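Local coordinates for protein phosphoglycerate dehydrogenase (Lactobacillus plantarum, PDB 3EVT) that probably oxidises 3-phosphoglycerate to 3-phosphohydroxypyruvate with NAD, as an enzyme of the D-isomer specific 2-hydroxyacid dehydrogenase family, at residues 28-33 / 46-51; 101-106 / 157-162; 193-198 / 215-220. All coordinates share one frame; numbering follows the deposited sequence.

Contact 1. Residues 28-33 / 46-51; sequences KDAAAV and GNHPLL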
loop_
_atom_site.group_PDB
_atom_site.type_symbol
_atom_site.label_atom_id
_atom_site.label_comp_id
_atom_site.label_asym_id
_atom_site.label_seq_id
_atom_site.Cartn_x
_atom_site.Cartn_y
_atom_site.Cartn_z
ATOM N N LYS A 28 -26.257 -14.579 -16.146
ATOM C CA LYS A 28 -27.615 -15.117 -16.005
ATOM C C LYS A 28 -28.114 -15.392 -14.568
ATOM O O LYS A 28 -27.626 -16.293 -13.876
ATOM C CB LYS A 28 -27.802 -16.380 -16.863
ATOM C CG LYS A 28 -29.298 -16.681 -17.105
ATOM C CD LYS A 28 -29.567 -17.609 -18.298
ATOM C CE LYS A 28 -30.967 -17.322 -18.896
ATOM N NZ LYS A 28 -31.764 -18.567 -19.189
ATOM N N ASP A 29 -29.106 -14.626 -14.146
ATOM C CA ASP A 29 -29.845 -14.907 -12.914
ATOM C C ASP A 29 -30.177 -16.408 -12.784
ATOM O O ASP A 29 -30.730 -17.008 -13.697
ATOM C CB ASP A 29 -31.129 -14.062 -12.912
ATOM C CG ASP A 29 -31.797 -13.974 -11.532
ATOM O OD1 ASP A 29 -31.558 -14.860 -10.663
ATOM O OD2 ASP A 29 -32.592 -13.016 -11.337
ATOM N N ALA A 30 -29.834 -17.018 -11.651
ATOM C CA ALA A 30 -30.074 -18.455 -11.487
ATOM C C ALA A 30 -31.549 -18.900 -11.569
ATOM O O ALA A 30 -31.833 -20.080 -11.733
ATOM C CB ALA A 30 -29.474 -18.926 -10.197
ATOM N N ALA A 31 -32.478 -17.960 -11.416
ATOM C CA ALA A 31 -33.897 -18.269 -11.519
ATOM C C ALA A 31 -34.257 -18.590 -12.971
ATOM O O ALA A 31 -35.021 -19.521 -13.256
ATOM C CB ALA A 31 -34.746 -17.083 -10.998
ATOM N N ALA A 32 -33.709 -17.805 -13.888
ATOM C CA ALA A 32 -34.074 -17.900 -15.287
ATOM C C ALA A 32 -33.218 -18.899 -16.075
ATOM O O ALA A 32 -33.370 -19.025 -17.292
ATOM C CB ALA A 32 -34.001 -16.523 -15.924
ATOM N N VAL A 33 -32.311 -19.599 -15.402
ATOM C CA VAL A 33 -31.476 -20.569 -16.137
ATOM C C VAL A 33 -32.332 -21.751 -16.627
ATOM O O VAL A 33 -33.500 -21.873 -16.273
ATOM C CB VAL A 33 -30.271 -21.066 -15.301
ATOM C CG1 VAL A 33 -30.705 -21.327 -13.910
ATOM C CG2 VAL A 33 -29.666 -22.333 -15.917
ATOM N N GLY A 46 -21.379 -17.318 -6.525
ATOM C CA GLY A 46 -22.154 -17.871 -5.415
ATOM C C GLY A 46 -22.306 -19.367 -5.601
ATOM O O GLY A 46 -22.407 -19.844 -6.716
ATOM N N ASN A 47 -22.321 -20.133 -4.520
ATOM C CA ASN A 47 -22.630 -21.556 -4.619
ATOM C C ASN A 47 -24.146 -21.744 -4.861
ATOM O O ASN A 47 -24.932 -20.882 -4.518
ATOM C CB ASN A 47 -22.111 -22.283 -3.364
ATOM C CG ASN A 47 -22.464 -23.789 -3.319
ATOM O OD1 ASN A 47 -22.482 -24.500 -4.347
ATOM N ND2 ASN A 47 -22.714 -24.282 -2.100
ATOM N N HIS A 48 -24.528 -22.843 -5.501
ATOM C CA HIS A 48 -25.898 -23.067 -5.931
ATOM C C HIS A 48 -26.106 -24.565 -6.135
ATOM O O HIS A 48 -25.151 -25.306 -6.353
ATOM C CB HIS A 48 -26.176 -22.328 -7.237
ATOM C CG HIS A 48 -27.630 -22.265 -7.638
ATOM N ND1 HIS A 48 -28.258 -23.269 -8.340
ATOM C CD2 HIS A 48 -28.553 -21.275 -7.500
ATOM C CE1 HIS A 48 -29.514 -22.924 -8.579
ATOM N NE2 HIS A 48 -29.716 -21.713 -8.091
ATOM N N PRO A 49 -27.366 -25.022 -6.013
ATOM C CA PRO A 49 -27.711 -26.432 -6.242
ATOM C C PRO A 49 -27.296 -26.945 -7.632
ATOM O O PRO A 49 -26.943 -28.119 -7.758
ATOM C CB PRO A 49 -29.245 -26.437 -6.098
ATOM C CG PRO A 49 -29.499 -25.368 -5.056
ATOM C CD PRO A 49 -28.464 -24.280 -5.352
ATOM N N LEU A 50 -27.334 -26.075 -8.646
ATOM C CA LEU A 50 -26.903 -26.434 -10.002
ATOM C C LEU A 50 -25.448 -26.815 -10.098
ATOM O O LEU A 50 -25.058 -27.520 -11.027
ATOM C CB LEU A 50 -27.173 -25.309 -10.979
ATOM C CG LEU A 50 -28.648 -25.289 -11.332
ATOM C CD1 LEU A 50 -28.941 -24.067 -12.150
ATOM C CD2 LEU A 50 -28.974 -26.574 -12.090
ATOM N N LEU A 51 -24.636 -26.370 -9.145
ATOM C CA LEU A 51 -23.239 -26.779 -9.154
ATOM C C LEU A 51 -23.176 -28.316 -9.332
ATOM O O LEU A 51 -22.549 -28.827 -10.252
ATOM C CB LEU A 51 -22.496 -26.286 -7.888
ATOM C CG LEU A 51 -20.991 -26.595 -7.697
ATOM C CD1 LEU A 51 -20.193 -26.289 -8.976
ATOM C CD2 LEU A 51 -20.355 -25.901 -6.433
#

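Contact 2. Residues 101-106 / 157-162; sequences SVLAAM and SALGMH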
loop_
_atom_site.group_PDB
_atom_site.type_symbol
_atom_site.label_atom_id
_atom_site.label_comp_id
_atom_site.label_asym_id
_atom_site.label_seq_id
_atom_site.Cartn_x
_atom_site.Cartn_y
_atom_site.Cartn_z
ATOM N N SER A 101 -6.508 1.089 7.400
ATOM C CA SER A 101 -6.445 2.114 8.471
ATOM C C SER A 101 -5.081 2.306 9.072
ATOM O O SER A 101 -4.675 3.437 9.338
ATOM C CB SER A 101 -7.398 1.775 9.602
ATOM O OG SER A 101 -8.735 1.851 9.105
ATOM N N VAL A 102 -4.355 1.219 9.314
ATOM C CA VAL A 102 -2.983 1.392 9.838
ATOM C C VAL A 102 -2.086 2.069 8.781
ATOM O O VAL A 102 -1.324 2.999 9.082
ATOM C CB VAL A 102 -2.384 0.072 10.306
ATOM C CG1 VAL A 102 -0.918 0.290 10.796
ATOM C CG2 VAL A 102 -3.259 -0.505 11.435
ATOM N N LEU A 103 -2.167 1.620 7.539
ATOM C CA LEU A 103 -1.332 2.222 6.486
ATOM C C LEU A 103 -1.651 3.721 6.400
ATOM O O LEU A 103 -0.754 4.548 6.193
ATOM C CB LEU A 103 -1.566 1.529 5.131
ATOM C CG LEU A 103 -1.229 0.028 4.960
ATOM C CD1 LEU A 103 -1.727 -0.428 3.586
ATOM C CD2 LEU A 103 0.279 -0.243 5.092
ATOM N N ALA A 104 -2.937 4.056 6.571
ATOM C CA ALA A 104 -3.435 5.410 6.455
ATOM C C ALA A 104 -2.845 6.277 7.540
ATOM O O ALA A 104 -2.448 7.432 7.294
ATOM C CB ALA A 104 -4.988 5.410 6.543
ATOM N N ALA A 105 -2.785 5.735 8.754
ATOM C CA ALA A 105 -2.230 6.479 9.849
ATOM C C ALA A 105 -0.748 6.774 9.566
ATOM O O ALA A 105 -0.277 7.888 9.789
ATOM C CB ALA A 105 -2.410 5.680 11.156
ATOM N N MET A 106 -0.025 5.763 9.091
ATOM C CA MET A 106 1.414 5.836 8.911
ATOM C C MET A 106 1.733 6.751 7.745
ATOM O O MET A 106 2.605 7.612 7.851
ATOM C CB MET A 106 2.042 4.420 8.667
ATOM C CG MET A 106 2.016 3.410 9.854
ATOM S SD MET A 106 2.996 1.875 9.591
ATOM C CE MET A 106 2.164 1.121 8.233
ATOM N N SER A 157 4.751 -5.154 3.775
ATOM C CA SER A 157 5.822 -5.819 3.111
ATOM C C SER A 157 5.829 -5.505 1.579
ATOM O O SER A 157 6.859 -5.145 1.016
ATOM C CB SER A 157 5.668 -7.316 3.385
ATOM O OG SER A 157 6.565 -8.021 2.555
ATOM N N ALA A 158 4.678 -5.637 0.922
ATOM C CA ALA A 158 4.546 -5.229 -0.486
ATOM C C ALA A 158 4.896 -3.743 -0.721
ATOM O O ALA A 158 5.371 -3.406 -1.796
ATOM C CB ALA A 158 3.146 -5.541 -1.013
ATOM N N LEU A 159 4.727 -2.881 0.301
ATOM C CA LEU A 159 5.152 -1.476 0.232
ATOM C C LEU A 159 6.663 -1.260 0.585
ATOM O O LEU A 159 7.149 -0.139 0.709
ATOM C CB LEU A 159 4.223 -0.629 1.101
ATOM C CG LEU A 159 2.851 -0.545 0.444
ATOM C CD1 LEU A 159 1.812 -0.096 1.456
ATOM C CD2 LEU A 159 2.932 0.420 -0.790
ATOM N N GLY A 160 7.396 -2.354 0.754
ATOM C CA GLY A 160 8.815 -2.275 1.028
ATOM C C GLY A 160 9.175 -2.160 2.483
ATOM O O GLY A 160 10.330 -1.930 2.807
ATOM N N MET A 161 8.195 -2.314 3.390
ATOM C CA MET A 161 8.534 -2.271 4.837
ATOM C C MET A 161 9.189 -3.590 5.309
ATOM O O MET A 161 8.942 -4.658 4.760
ATOM C CB MET A 161 7.325 -1.930 5.705
ATOM C CG MET A 161 6.558 -0.588 5.368
ATOM S SD MET A 161 5.395 -0.151 6.710
ATOM C CE MET A 161 6.523 0.819 7.681
ATOM N N HIS A 162 10.090 -3.492 6.277
ATOM C CA HIS A 162 10.541 -4.690 6.988
ATOM C C HIS A 162 9.620 -4.998 8.225
ATOM O O HIS A 162 9.453 -4.192 9.146
ATOM C CB HIS A 162 12.009 -4.591 7.402
ATOM C CG HIS A 162 12.528 -5.851 8.012
ATOM N ND1 HIS A 162 12.823 -6.973 7.265
ATOM C CD2 HIS A 162 12.805 -6.175 9.297
ATOM C CE1 HIS A 162 13.261 -7.934 8.059
ATOM N NE2 HIS A 162 13.240 -7.481 9.301
#

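Contact 3. Residues 193-198 / 215-220; sequences NFIVNA and QQTKQQ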
loop_
_atom_site.group_PDB
_atom_site.type_symbol
_atom_site.label_atom_id
_atom_site.label_comp_id
_atom_site.label_asym_id
_atom_site.label_seq_id
_atom_site.Cartn_x
_atom_site.Cartn_y
_atom_site.Cartn_z
ATOM N N ASN A 193 10.615 1.652 13.428
ATOM C CA ASN A 193 10.079 2.960 13.124
ATOM C C ASN A 193 8.567 3.087 13.490
ATOM O O ASN A 193 8.099 4.174 13.853
ATOM C CB ASN A 193 10.392 3.364 11.677
ATOM C CG ASN A 193 11.871 3.182 11.347
ATOM O OD1 ASN A 193 12.299 2.164 10.770
ATOM N ND2 ASN A 193 12.664 4.125 11.784
ATOM N N PHE A 194 7.831 1.972 13.463
ATOM C CA PHE A 194 6.378 1.995 13.789
ATOM C C PHE A 194 6.064 0.760 14.615
ATOM O O PHE A 194 6.537 -0.370 14.320
ATOM C CB PHE A 194 5.514 1.951 12.495
ATOM C CG PHE A 194 5.847 3.041 11.501
ATOM C CD1 PHE A 194 5.114 4.240 11.474
ATOM C CD2 PHE A 194 6.889 2.881 10.618
ATOM C CE1 PHE A 194 5.414 5.224 10.596
ATOM C CE2 PHE A 194 7.196 3.882 9.721
ATOM C CZ PHE A 194 6.477 5.062 9.720
ATOM N N ILE A 195 5.305 0.990 15.667
ATOM C CA ILE A 195 4.847 -0.077 16.538
ATOM C C ILE A 195 3.321 -0.124 16.511
ATOM O O ILE A 195 2.657 0.846 16.793
ATOM C CB ILE A 195 5.304 0.140 17.982
ATOM C CG1 ILE A 195 6.851 0.165 18.043
ATOM C CG2 ILE A 195 4.637 -0.897 18.894
ATOM C CD1 ILE A 195 7.471 0.652 19.382
ATOM N N VAL A 196 2.790 -1.274 16.146
ATOM C CA VAL A 196 1.381 -1.457 16.035
ATOM C C VAL A 196 0.915 -2.476 17.074
ATOM O O VAL A 196 1.398 -3.598 17.123
ATOM C CB VAL A 196 0.977 -1.857 14.562
ATOM C CG1 VAL A 196 -0.544 -2.195 14.464
ATOM C CG2 VAL A 196 1.374 -0.660 13.554
ATOM N N ASN A 197 -0.024 -2.062 17.919
ATOM C CA ASN A 197 -0.703 -3.019 18.773
ATOM C C ASN A 197 -1.959 -3.555 18.115
ATOM O O ASN A 197 -2.845 -2.794 17.848
ATOM C CB ASN A 197 -1.133 -2.412 20.101
ATOM C CG ASN A 197 -1.852 -3.444 20.953
ATOM O OD1 ASN A 197 -1.387 -4.570 21.020
ATOM N ND2 ASN A 197 -3.023 -3.116 21.497
ATOM N N ALA A 198 -2.027 -4.867 17.882
ATOM C CA ALA A 198 -3.242 -5.506 17.417
ATOM C C ALA A 198 -3.593 -6.693 18.337
ATOM O O ALA A 198 -4.203 -7.663 17.909
ATOM C CB ALA A 198 -3.052 -5.997 15.942
ATOM N N GLN A 215 10.631 3.215 26.883
ATOM C CA GLN A 215 12.050 3.494 27.140
ATOM C C GLN A 215 13.014 2.613 26.343
ATOM O O GLN A 215 14.143 3.000 26.158
ATOM C CB GLN A 215 12.365 3.349 28.650
ATOM C CG GLN A 215 12.682 4.685 29.353
ATOM C CD GLN A 215 12.305 4.709 30.844
ATOM O OE1 GLN A 215 12.679 3.804 31.620
ATOM N NE2 GLN A 215 11.557 5.751 31.251
ATOM N N GLN A 216 12.589 1.425 25.907
ATOM C CA GLN A 216 13.433 0.559 25.094
ATOM C C GLN A 216 13.544 0.962 23.601
ATOM O O GLN A 216 14.303 0.337 22.865
ATOM C CB GLN A 216 12.953 -0.898 25.162
ATOM C CG GLN A 216 13.068 -1.549 26.523
ATOM C CD GLN A 216 12.297 -2.856 26.563
ATOM O OE1 GLN A 216 12.855 -3.938 26.360
ATOM N NE2 GLN A 216 11.011 -2.765 26.785
ATOM N N THR A 217 12.813 1.994 23.168
ATOM C CA THR A 217 12.782 2.364 21.752
ATOM C C THR A 217 13.927 3.312 21.510
ATOM O O THR A 217 14.217 4.137 22.378
ATOM C CB THR A 217 11.457 3.083 21.303
ATOM O OG1 THR A 217 11.362 4.400 21.875
ATOM C CG2 THR A 217 10.228 2.286 21.623
ATOM N N LYS A 218 14.533 3.254 20.334
ATOM C CA LYS A 218 15.583 4.211 20.027
ATOM C C LYS A 218 15.382 5.044 18.727
ATOM O O LYS A 218 16.151 5.962 18.454
ATOM C CB LYS A 218 16.921 3.463 20.026
ATOM C CG LYS A 218 17.087 2.539 21.229
ATOM C CD LYS A 218 17.915 3.205 22.342
ATOM C CE LYS A 218 17.919 2.367 23.667
ATOM N NZ LYS A 218 16.798 2.769 24.620
ATOM N N GLN A 219 14.372 4.735 17.910
ATOM C CA GLN A 219 14.239 5.488 16.643
ATOM C C GLN A 219 13.147 6.531 16.719
ATOM O O GLN A 219 12.732 7.061 15.704
ATOM C CB GLN A 219 13.910 4.576 15.474
ATOM C CG GLN A 219 14.816 3.378 15.338
ATOM C CD GLN A 219 16.272 3.781 15.324
ATOM O OE1 GLN A 219 16.633 4.807 14.740
ATOM N NE2 GLN A 219 17.114 2.994 15.998
ATOM N N GLN A 220 12.689 6.826 17.927
ATOM C CA GLN A 220 11.518 7.677 18.151
ATOM C C GLN A 220 10.325 7.261 17.253
ATOM O O GLN A 220 9.834 8.050 16.399
ATOM C CB GLN A 220 11.869 9.146 18.021
ATOM C CG GLN A 220 13.209 9.504 18.691
ATOM C CD GLN A 220 13.555 11.018 18.644
ATOM O OE1 GLN A 220 12.917 11.814 17.956
ATOM N NE2 GLN A 220 14.573 11.398 19.405
HETATM O O HOH W 1 11.399 6.024 13.707
#

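Contact 1. Residues 28-33 / 46-51
Ala-30 and His-48 mark the closest backbone approach, with their CA atoms 8.3 Å apart. Segment 28-33 leaves the end of strand 26-29 and turns through a type I beta turn from Asp-29 to Ala-32. Segment 46-51 runs from a loop into helix 50-56. The two backbones are too far apart to bond, so side chains alone close the contact. The methyl CB of Ala-30 lies 3.5 Å from NE2 of His-48 and also touches CD2 of that ring, at an oblique angle. The imidazole is extended from its backbone, with CG anti to N (chi1 -169°). Its ND1 accepts a hydrogen bond from Leu-50 N at 3.0 Å. The bond is nearly straight (174°), and the donor lies in the ring plane. The ND1 bond caps the turn into the helix and, with Pro-49 CD over one face, holds the ring's rotation. With an alanine here instead of His-48, Leu-50 N would probably lose its capping acceptor, and the methyl of Ala-30 its partner. Next to this pair, Val-33 and Leu-50 meet tip to tip, CG1 of Val-33 to CD1 of Leu-50, though the exact position of CG1 is uncertain. Leu-50 also packs on Tyr-38, and Ala-30 on Leu-5 of strand 3-6. Lys-28 NZ forms a salt bridge with Asp-37. The arrangement is a surface contact between loops after strands 26-29 and 41-45, which lie on either side of strand 3-6 in the parallel five-stranded sheet of an alpha/beta domain.

Contact 2. Residues 101-106 / 157-162
Leu-103 and Leu-159 give the closest CA pair, 9.7 Å apart, where helix 93-110 passes the C-terminal end of helix 147-158. The setting is the Rossmann-type NAD-binding domain, and a Schellman motif ends the second helix. Gly-160 is its C-prime residue, with positive phi (88°). Gly-160 N bonds to Ser-157 O, and Met-161 N to Ala-156 O. The turn then enters strand 162-167. Leu-159 and Met-161, one on each side of the glycine, both point at helix 93-110. They meet Leu-103 and Met-106, which lie one helical turn apart. The leucines touch tip to tip. CD1 of Leu-159 approaches both methyls of Leu-103, CD2 at 3.9 Å and CD1 at 4.1 Å. All four touching residues are buried, and the contact is wholly apolar. Leu-103 also packs on Leu-159 of the second subunit, so the leucine pair adjoins the dimer interface. Towards the sheet, Met-106 and Met-161 both rest on Leu-140. Each methionine chain bends at its last torsion, chi3 -64° in Met-106 and 90° in Met-161. The two thioether ends therefore face each other head to tail: CE of Met-106 is 3.8 Å from SD of Met-161, and SD of Met-106 is 4.1 Å from CE of Met-161.

Contact 3. Residues 193-198 / 215-220
Ile-195 carries CG1 anti to its carbonyl carbon (chi1 -61°) and continues extended through chi2 (168°), which sends CD1 out to the methyl of Thr-217. Thr-217 has CG2 anti to its own carbonyl carbon, which turns the methyl to Ile-195 and the hydroxyl elsewhere. Strands 194-197 and 222-225 are parallel neighbours in the Rossmann-type sheet, joined by a beta-alpha-beta crossover through helix 211-215. Segment 193-198 holds the first strand, and segment 215-220 is the loop that ends the crossover. The backbones come closest at Asn-193 and Gln-219, with CA atoms 6.0 Å apart. Inside, CD1 of Ile-195 meets CG2 of Thr-217 at 3.9 Å, and the side chains cross obliquely. Ile-195 also packs on Leu-189 of helix 186-191 and on Tyr-143. The Thr-217 hydroxyl is held away from this apolar touch. Its OG1 bonds to the backbone O of Phe-214 and of Gln-245, two acceptors that must share its one proton. Nearer the surface, the Asn-193 side chain passes that of Gln-219 at a slant. ND2 of Asn-193 is 3.9 Å from CB of Gln-219, a packing contact. The two amide planes are 63° apart, and the amides bond to different partners. Asn-193 OD1 accepts from Gln-139 N of strand 139-143. Gln-219 NE2 bonds to Ala-190 O at the end of helix 186-191. A water joins the segments at this edge. It accepts from ND2 of Asn-193 at 3.0 Å and donates to the backbone O of Gln-219 at 2.6 Å.

In the fold
Contacts 2 and 3 belong to one domain; contact 1 lies apart, in loops of the five-stranded sheet, with its centre about 40 Å from that of contact 2 and about 51 Å from that of contact 3. Contact 2 is core and purely apolar. Contact 3 is partly buried, with an apolar inner pair and a water bridge outside. Contact 1 is a surface contact that combines a histidine cap with small apolar touches. Contacts 2 and 3 touch each other. The ring of Phe-194 in segment 193-198 packs against Met-106 and Met-161, and Val-196 against Val-102. Strand 194-197 thus has contact 2 on one face and Thr-217 on the other.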